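Local atomic coordinates of Hydrogenase/urease maturation factor HypB (Helicobacter pylori, PDB entry 4LPS), a protein that binds and slowly hydrolyses GTP, binds nickel or zinc, and is required for nickel insertion during maturation of [NiFe] hydrogenase and for maturation of urease. Residues Leu157-Pro170 / Phe190-Leu204. Numbering follows the deposited sequence.
Sequences LSVPEGDDKVLKYP and FNFRVSQVKEDMQKL
The ring of F192 is sandwiched between V159 and D163. V159 CG2 lies over the centre of one face, 4.0 Å from the F192 centroid, while D163 CB covers the opposite face nearer the rim, so both partners make CH-pi contacts. F192 CG stands anti to the backbone N (chi1 -175°), which carries the ring in between them. A further CH-pi contact involves F190, whose ring lies with one face on P160, CA over its centre.

From under the F192 ring, the D163 carboxylate turns to the start of helix 194-204. Its OD2 accepts the backbone N-H of R193 through the anti lone pair (2.8 Å, 150° at the hydrogen) and also forms a salt bridge to R193 NH1 at 3.2 Å; the guanidinium plane is almost perpendicular to the carboxylate.

Farther along, V166 fits as a knob among V197, D200, M201 and L204, with CG1 3.6 Å from L204 CD2 and CG2 facing V197 CG1. L167 CG rests against the D200 carboxylate, whose OD2 takes a hydrogen bond from a water that also donates to D163 O and accepts from V166 N.

Aromatic and aliphatic contacts thus join the end of strand 152-158 and the loop after it to helix 194-204 and the residues leading into it, in the P-loop GTPase domain, while the water bridge satisfies D163 O and V166 N and probably eases the burial of D200's charge.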
loop_
_atom_site.group_PDB
_atom_site.type_symbol
_atom_site.label_atom_id
_atom_site.label_comp_id
_atom_site.label_asym_id
_atom_site.label_seq_id
_atom_site.Cartn_x
_atom_site.Cartn_y
_atom_site.Cartn_z
ATOM N N LEU A 157 3.187 -8.511 -4.823
ATOM C CA LEU A 157 3.125 -9.936 -5.116
ATOM C C LEU A 157 4.430 -10.557 -4.643
ATOM O O LEU A 157 5.496 -10.251 -5.180
ATOM C CB LEU A 157 2.911 -10.192 -6.612
ATOM C CG LEU A 157 3.041 -11.648 -7.066
ATOM C CD1 LEU A 157 2.049 -12.532 -6.328
ATOM C CD2 LEU A 157 2.861 -11.781 -8.574
ATOM N N SER A 158 4.353 -11.419 -3.634
ATOM C CA SER A 158 5.564 -12.001 -3.077
ATOM C C SER A 158 5.958 -13.227 -3.880
ATOM O O SER A 158 5.099 -13.941 -4.403
ATOM C CB SER A 158 5.383 -12.353 -1.599
ATOM O OG SER A 158 4.788 -13.622 -1.429
ATOM N N VAL A 159 7.267 -13.433 -4.011
ATOM C CA VAL A 159 7.809 -14.546 -4.782
ATOM C C VAL A 159 7.223 -15.905 -4.366
ATOM O O VAL A 159 6.844 -16.692 -5.235
ATOM C CB VAL A 159 9.359 -14.587 -4.684
ATOM C CG1 VAL A 159 9.902 -15.947 -5.087
ATOM C CG2 VAL A 159 9.969 -13.505 -5.557
ATOM N N PRO A 160 7.135 -16.191 -3.050
ATOM C CA PRO A 160 6.578 -17.499 -2.678
ATOM C C PRO A 160 5.124 -17.740 -3.099
ATOM O O PRO A 160 4.715 -18.901 -3.125
ATOM C CB PRO A 160 6.693 -17.506 -1.149
ATOM C CG PRO A 160 7.793 -16.551 -0.846
ATOM C CD PRO A 160 7.644 -15.470 -1.865
ATOM N N GLU A 161 4.365 -16.689 -3.407
ATOM C CA GLU A 161 2.966 -16.860 -3.813
ATOM C C GLU A 161 2.830 -17.505 -5.191
ATOM O O GLU A 161 1.824 -18.150 -5.482
ATOM C CB GLU A 161 2.227 -15.518 -3.815
ATOM C CG GLU A 161 2.094 -14.859 -2.450
ATOM C CD GLU A 161 1.563 -13.442 -2.531
ATOM O OE1 GLU A 161 0.553 -13.217 -3.235
ATOM O OE2 GLU A 161 2.159 -12.548 -1.894
ATOM N N GLY A 162 3.843 -17.334 -6.034
ATOM C CA GLY A 162 3.805 -17.879 -7.382
ATOM C C GLY A 162 3.754 -16.793 -8.440
ATOM O O GLY A 162 3.093 -15.769 -8.256
ATOM N N ASP A 163 4.445 -17.021 -9.554
ATOM C CA ASP A 163 4.565 -16.024 -10.611
ATOM C C ASP A 163 3.344 -15.993 -11.531
ATOM O O ASP A 163 3.329 -15.278 -12.533
ATOM C CB ASP A 163 5.852 -16.265 -11.418
ATOM C CG ASP A 163 5.918 -17.656 -12.041
ATOM O OD1 ASP A 163 4.863 -18.283 -12.272
ATOM O OD2 ASP A 163 7.044 -18.133 -12.300
ATOM N N ASP A 164 2.328 -16.778 -11.180
ATOM C CA ASP A 164 1.125 -16.908 -11.995
ATOM C C ASP A 164 -0.058 -16.108 -11.454
ATOM O O ASP A 164 -1.158 -16.165 -12.006
ATOM C CB ASP A 164 0.733 -18.381 -12.104
ATOM C CG ASP A 164 0.299 -18.968 -10.772
ATOM O OD1 ASP A 164 0.869 -18.586 -9.729
ATOM O OD2 ASP A 164 -0.618 -19.813 -10.762
ATOM N N LYS A 165 0.162 -15.351 -10.386
ATOM C CA LYS A 165 -0.957 -14.803 -9.630
ATOM C C LYS A 165 -1.611 -13.597 -10.297
ATOM O O LYS A 165 -2.763 -13.273 -9.998
ATOM C CB LYS A 165 -0.502 -14.438 -8.219
ATOM C CG LYS A 165 -0.195 -15.655 -7.354
ATOM C CD LYS A 165 -1.470 -16.438 -7.073
ATOM C CE LYS A 165 -1.188 -17.685 -6.255
ATOM N NZ LYS A 165 -0.493 -18.734 -7.056
ATOM N N VAL A 166 -0.882 -12.933 -11.193
ATOM C CA VAL A 166 -1.377 -11.695 -11.787
ATOM C C VAL A 166 -2.667 -11.954 -12.563
ATOM O O VAL A 166 -3.667 -11.263 -12.368
ATOM C CB VAL A 166 -0.335 -11.044 -12.723
ATOM C CG1 VAL A 166 -0.953 -9.886 -13.494
ATOM C CG2 VAL A 166 0.863 -10.558 -11.928
ATOM N N LEU A 167 -2.640 -12.948 -13.443
ATOM C CA LEU A 167 -3.822 -13.293 -14.227
ATOM C C LEU A 167 -4.912 -13.984 -13.404
ATOM O O LEU A 167 -6.070 -14.031 -13.823
ATOM C CB LEU A 167 -3.431 -14.176 -15.416
ATOM C CG LEU A 167 -2.669 -13.471 -16.542
ATOM C CD1 LEU A 167 -2.758 -14.252 -17.849
ATOM C CD2 LEU A 167 -3.177 -12.055 -16.732
ATOM N N LYS A 168 -4.545 -14.528 -12.246
ATOM C CA LYS A 168 -5.523 -15.159 -11.364
ATOM C C LYS A 168 -6.322 -14.130 -10.581
ATOM O O LYS A 168 -7.462 -14.387 -10.190
ATOM C CB LYS A 168 -4.840 -16.129 -10.402
ATOM C CG LYS A 168 -4.519 -17.483 -11.015
ATOM C CD LYS A 168 -3.882 -18.403 -9.987
ATOM C CE LYS A 168 -3.754 -19.817 -10.525
ATOM N NZ LYS A 168 -3.006 -20.695 -9.583
ATOM N N TYR A 169 -5.721 -12.967 -10.351
ATOM C CA TYR A 169 -6.419 -11.896 -9.654
ATOM C C TYR A 169 -6.329 -10.598 -10.458
ATOM O O TYR A 169 -5.792 -9.598 -9.976
ATOM C CB TYR A 169 -5.845 -11.719 -8.244
ATOM C CG TYR A 169 -5.957 -12.979 -7.413
ATOM C CD1 TYR A 169 -4.996 -13.981 -7.501
ATOM C CD2 TYR A 169 -7.050 -13.192 -6.585
ATOM C CE1 TYR A 169 -5.100 -15.140 -6.759
ATOM C CE2 TYR A 169 -7.164 -14.351 -5.841
ATOM C CZ TYR A 169 -6.188 -15.319 -5.932
ATOM O OH TYR A 169 -6.303 -16.475 -5.193
ATOM N N PRO A 170 -6.861 -10.614 -11.696
ATOM C CA PRO A 170 -6.682 -9.499 -12.631
ATOM C C PRO A 170 -7.260 -8.173 -12.141
ATOM O O PRO A 170 -6.674 -7.132 -12.441
ATOM C CB PRO A 170 -7.414 -9.979 -13.892
ATOM C CG PRO A 170 -8.418 -10.954 -13.400
ATOM C CD PRO A 170 -7.751 -11.649 -12.253
ATOM N N PHE A 190 12.526 -20.601 -5.466
ATOM C CA PHE A 190 11.161 -20.866 -5.913
ATOM C C PHE A 190 11.026 -21.019 -7.430
ATOM O O PHE A 190 9.922 -21.252 -7.932
ATOM C CB PHE A 190 10.221 -19.761 -5.425
ATOM C CG PHE A 190 9.804 -19.909 -3.989
ATOM C CD1 PHE A 190 8.720 -20.706 -3.656
ATOM C CD2 PHE A 190 10.492 -19.257 -2.975
ATOM C CE1 PHE A 190 8.326 -20.853 -2.339
ATOM C CE2 PHE A 190 10.104 -19.398 -1.654
ATOM C CZ PHE A 190 9.020 -20.198 -1.336
ATOM N N ASN A 191 12.140 -20.891 -8.150
ATOM C CA ASN A 191 12.132 -20.923 -9.612
ATOM C C ASN A 191 11.102 -19.927 -10.153
ATOM O O ASN A 191 10.374 -20.207 -11.109
ATOM C CB ASN A 191 11.848 -22.340 -10.125
ATOM C CG ASN A 191 12.771 -23.383 -9.507
ATOM O OD1 ASN A 191 13.961 -23.448 -9.821
ATOM N ND2 ASN A 191 12.218 -24.207 -8.621
ATOM N N PHE A 192 11.054 -18.764 -9.511
ATOM C CA PHE A 192 10.075 -17.726 -9.801
ATOM C C PHE A 192 10.460 -17.024 -11.094
ATOM O O PHE A 192 11.618 -16.642 -11.271
ATOM C CB PHE A 192 10.017 -16.736 -8.632
ATOM C CG PHE A 192 8.958 -15.677 -8.758
ATOM C CD1 PHE A 192 9.208 -14.494 -9.443
ATOM C CD2 PHE A 192 7.726 -15.841 -8.142
ATOM C CE1 PHE A 192 8.235 -13.510 -9.539
ATOM C CE2 PHE A 192 6.752 -14.861 -8.227
ATOM C CZ PHE A 192 7.007 -13.694 -8.929
ATOM N N ARG A 193 9.498 -16.861 -11.996
ATOM C CA ARG A 193 9.766 -16.212 -13.273
ATOM C C ARG A 193 9.222 -14.787 -13.315
ATOM O O ARG A 193 8.028 -14.565 -13.535
ATOM C CB ARG A 193 9.203 -17.064 -14.419
ATOM C CG ARG A 193 10.062 -18.299 -14.698
ATOM C CD ARG A 193 9.333 -19.443 -15.397
ATOM N NE ARG A 193 8.371 -19.008 -16.404
ATOM C CZ ARG A 193 7.054 -19.053 -16.235
ATOM N NH1 ARG A 193 6.546 -19.511 -15.098
ATOM N NH2 ARG A 193 6.245 -18.642 -17.200
ATOM N N VAL A 194 10.117 -13.834 -13.062
ATOM C CA VAL A 194 9.827 -12.406 -13.176
ATOM C C VAL A 194 9.237 -12.076 -14.547
ATOM O O VAL A 194 8.375 -11.206 -14.671
ATOM C CB VAL A 194 11.100 -11.565 -12.922
ATOM C CG1 VAL A 194 10.858 -10.090 -13.214
ATOM C CG2 VAL A 194 11.558 -11.737 -11.485
ATOM N N SER A 195 9.705 -12.787 -15.571
ATOM C CA SER A 195 9.204 -12.612 -16.928
ATOM C C SER A 195 7.701 -12.866 -17.023
ATOM O O SER A 195 7.001 -12.189 -17.772
ATOM C CB SER A 195 9.948 -13.538 -17.894
ATOM O OG SER A 195 9.792 -14.898 -17.531
ATOM N N GLN A 196 7.208 -13.840 -16.264
ATOM C CA GLN A 196 5.786 -14.170 -16.279
ATOM C C GLN A 196 4.949 -13.013 -15.738
ATOM O O GLN A 196 3.932 -12.632 -16.326
ATOM C CB GLN A 196 5.525 -15.433 -15.460
ATOM C CG GLN A 196 4.125 -16.014 -15.617
ATOM C CD GLN A 196 3.823 -16.452 -17.037
ATOM O OE1 GLN A 196 4.533 -17.281 -17.606
ATOM N NE2 GLN A 196 2.760 -15.902 -17.615
ATOM N N VAL A 197 5.379 -12.466 -14.606
ATOM C CA VAL A 197 4.707 -11.326 -14.001
ATOM C C VAL A 197 4.754 -10.122 -14.934
ATOM O O VAL A 197 3.762 -9.410 -15.102
ATOM C CB VAL A 197 5.338 -10.956 -12.650
ATOM C CG1 VAL A 197 4.663 -9.726 -12.069
ATOM C CG2 VAL A 197 5.231 -12.124 -11.686
ATOM N N LYS A 198 5.919 -9.902 -15.534
ATOM C CA LYS A 198 6.107 -8.779 -16.444
ATOM C C LYS A 198 5.164 -8.889 -17.636
ATOM O O LYS A 198 4.529 -7.910 -18.024
ATOM C CB LYS A 198 7.559 -8.713 -16.921
ATOM C CG LYS A 198 7.849 -7.580 -17.896
ATOM C CD LYS A 198 7.859 -6.239 -17.169
ATOM C CE LYS A 198 7.929 -5.066 -18.137
ATOM N NZ LYS A 198 7.707 -3.772 -17.426
ATOM N N GLU A 199 5.061 -10.089 -18.197
ATOM C CA GLU A 199 4.263 -10.312 -19.394
ATOM C C GLU A 199 2.772 -10.248 -19.088
ATOM O O GLU A 199 1.986 -9.754 -19.900
ATOM C CB GLU A 199 4.616 -11.660 -20.024
ATOM C CG GLU A 199 5.982 -11.688 -20.693
ATOM C CD GLU A 199 6.506 -13.097 -20.888
ATOM O OE1 GLU A 199 7.715 -13.249 -21.168
ATOM O OE2 GLU A 199 5.708 -14.050 -20.764
ATOM N N ASP A 200 2.387 -10.770 -17.929
ATOM C CA ASP A 200 1.000 -10.706 -17.480
ATOM C C ASP A 200 0.570 -9.266 -17.232
ATOM O O ASP A 200 -0.534 -8.863 -17.605
ATOM C CB ASP A 200 0.807 -11.539 -16.216
ATOM C CG ASP A 200 0.763 -13.024 -16.502
ATOM O OD1 ASP A 200 0.777 -13.403 -17.693
ATOM O OD2 ASP A 200 0.706 -13.811 -15.533
ATOM N N MET A 201 1.441 -8.496 -16.589
ATOM C CA MET A 201 1.165 -7.082 -16.356
ATOM C C MET A 201 1.151 -6.311 -17.666
ATOM O O MET A 201 0.446 -5.308 -17.794
ATOM C CB MET A 201 2.186 -6.465 -15.397
ATOM C CG MET A 201 1.973 -6.817 -13.936
ATOM S SD MET A 201 0.337 -6.321 -13.356
ATOM C CE MET A 201 0.390 -4.549 -13.616
ATOM N N GLN A 202 1.943 -6.767 -18.632
ATOM C CA GLN A 202 1.962 -6.148 -19.952
ATOM C C GLN A 202 0.585 -6.207 -20.610
ATOM O O GLN A 202 0.159 -5.259 -21.268
ATOM C CB GLN A 202 2.995 -6.834 -20.849
ATOM C CG GLN A 202 4.420 -6.342 -20.645
ATOM C CD GLN A 202 4.616 -4.899 -21.057
ATOM O OE1 GLN A 202 5.349 -4.153 -20.407
ATOM N NE2 GLN A 202 3.968 -4.497 -22.146
ATOM N N LYS A 203 -0.103 -7.329 -20.427
ATOM C CA LYS A 203 -1.453 -7.512 -20.957
ATOM C C LYS A 203 -2.488 -6.698 -20.178
ATOM O O LYS A 203 -3.381 -6.086 -20.766
ATOM C CB LYS A 203 -1.827 -8.997 -20.957
ATOM C CG LYS A 203 -0.861 -9.873 -21.760
ATOM C CD LYS A 203 -1.494 -11.206 -22.154
ATOM C CE LYS A 203 -1.313 -12.259 -21.072
ATOM N NZ LYS A 203 0.052 -12.858 -21.100
ATOM N N LEU A 204 -2.365 -6.704 -18.855
ATOM C CA LEU A 204 -3.367 -6.101 -17.981
ATOM C C LEU A 204 -3.235 -4.586 -17.903
ATOM O O LEU A 204 -4.197 -3.858 -18.148
ATOM C CB LEU A 204 -3.265 -6.692 -16.572
ATOM C CG LEU A 204 -4.334 -7.694 -16.137
ATOM C CD1 LEU A 204 -4.551 -8.742 -17.210
ATOM C CD2 LEU A 204 -3.939 -8.345 -14.822
HETATM O O HOH W 1 1.479 -13.683 -12.959
#